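Local coordinates for protein pyruvate carboxylase n-terminal domain (Aquifex aeolicus, PDB 1ULZ) that serves as the biotin carboxylase subunit of a pyruvate carboxylase, with a central domain of the ATP-grasp superfamily, at residues L320-K323 with Q324-K328. The protein carries 1 engineered substitution. Sequence-based numbering, arbitrary orientation.
Sequences LTIK and QEDVK
D326 holds K323 by two hydrogen bonds, one from its side chain and one from its backbone, closing a tight turn. Carboxylate oxygen OD2 of D326 accepts a hydrogen bond from the backbone N-H of K323 (N to OD2 2.9 Å), the amide arriving from above the carboxylate plane, 37° out of it. The backbone N of D326 in turn reaches O of K323 at 2.8 Å, the i+3 to i bond of the 3-10 segment 324-326; V327 N repeats that spacing onto O of Q324. With chi1 at -55°, CG of D326 lies beside its own backbone N, and the carboxylate folds back to the start of the turn. Next to these two bonds the packing is apolar: I322 CG2 lies 4.1 Å from D326 CB and 4.2 Å from CG2 of V327, whose side chain is buried and crosses that of I322 at about a right angle. I322 also leans on I221 of strand 220-232 and on W310 of helix 307-315, while Q324 sends OE1 to the backbone N of H222.

The outer side is looser. K323 and E325 run side by side in the same direction, touching through K323 CD and E325 OE2 at 3.4 Å, yet K323 NZ stays 5.6 Å from that oxygen and 4.7 Å from D326 OD2, so no salt bridge forms. Farther along, K328 NZ comes back to O of E325 at 3.2 Å, nearly in line with the carbonyl.

In this loop between helix 307-315 and strand 332-339, the turn is thus closed by hydrogen bonds to the backbone, and no salt bridge links K323 to E325 or D326; K323 NZ, near both carboxylates without touching them, may favour their charged forms through space.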
# COMPACT_ATOMS: atom_id res chain seq x y z
N LEU A 320 14.99 -8.35 -18.95
CA LEU A 320 14.89 -7.57 -17.72
C LEU A 320 15.38 -6.17 -18.07
O LEU A 320 16.58 -5.95 -18.19
CB LEU A 320 15.76 -8.20 -16.62
CG LEU A 320 15.80 -7.48 -15.27
CD1 LEU A 320 14.38 -7.26 -14.74
CD2 LEU A 320 16.62 -8.30 -14.29
N THR A 321 14.46 -5.23 -18.22
CA THR A 321 14.85 -3.87 -18.60
C THR A 321 15.28 -2.98 -17.45
O THR A 321 14.99 -1.78 -17.44
CB THR A 321 13.70 -3.18 -19.36
OG1 THR A 321 12.54 -3.14 -18.53
CG2 THR A 321 13.39 -3.95 -20.65
N ILE A 322 15.98 -3.55 -16.48
CA ILE A 322 16.46 -2.80 -15.32
C ILE A 322 17.96 -3.03 -15.17
O ILE A 322 18.40 -4.17 -15.06
CB ILE A 322 15.79 -3.26 -14.01
CG1 ILE A 322 14.27 -3.12 -14.11
CG2 ILE A 322 16.33 -2.43 -12.85
CD1 ILE A 322 13.55 -3.56 -12.83
N LYS A 323 18.75 -1.96 -15.17
CA LYS A 323 20.19 -2.09 -15.00
C LYS A 323 20.47 -1.97 -13.50
O LYS A 323 19.69 -1.35 -12.79
CB LYS A 323 20.93 -0.97 -15.75
CG LYS A 323 20.70 -0.93 -17.26
CD LYS A 323 21.49 0.25 -17.87
CE LYS A 323 21.20 0.42 -19.36
NZ LYS A 323 19.77 0.79 -19.62
N GLN A 324 21.57 -2.54 -13.04
CA GLN A 324 21.90 -2.49 -11.61
C GLN A 324 21.94 -1.06 -11.07
O GLN A 324 21.55 -0.81 -9.92
CB GLN A 324 23.25 -3.16 -11.35
CG GLN A 324 23.56 -3.33 -9.87
CD GLN A 324 22.52 -4.19 -9.17
OE1 GLN A 324 22.40 -5.38 -9.45
NE2 GLN A 324 21.77 -3.59 -8.25
N GLU A 325 22.41 -0.13 -11.89
CA GLU A 325 22.50 1.26 -11.48
C GLU A 325 21.13 1.88 -11.27
O GLU A 325 21.01 2.89 -10.58
CB GLU A 325 23.27 2.06 -12.52
CG GLU A 325 22.57 2.12 -13.87
CD GLU A 325 23.48 2.60 -14.97
OE1 GLU A 325 23.88 3.78 -14.95
OE2 GLU A 325 23.81 1.78 -15.86
N ASP A 326 20.09 1.29 -11.86
CA ASP A 326 18.74 1.83 -11.70
C ASP A 326 18.10 1.37 -10.38
O ASP A 326 17.06 1.90 -9.98
CB ASP A 326 17.81 1.38 -12.85
CG ASP A 326 18.35 1.73 -14.23
OD1 ASP A 326 18.94 2.82 -14.40
OD2 ASP A 326 18.16 0.91 -15.16
N VAL A 327 18.71 0.39 -9.72
CA VAL A 327 18.17 -0.13 -8.47
C VAL A 327 18.46 0.80 -7.30
O VAL A 327 19.59 0.87 -6.83
CB VAL A 327 18.75 -1.54 -8.14
CG1 VAL A 327 18.05 -2.11 -6.92
CG2 VAL A 327 18.59 -2.47 -9.34
N LYS A 328 17.43 1.50 -6.83
CA LYS A 328 17.58 2.42 -5.71
C LYS A 328 16.93 1.86 -4.44
O LYS A 328 16.02 1.03 -4.51
CB LYS A 328 16.94 3.77 -6.04
CG LYS A 328 17.46 4.42 -7.31
CD LYS A 328 18.97 4.64 -7.27
CE LYS A 328 19.42 5.40 -8.51
NZ LYS A 328 20.91 5.44 -8.64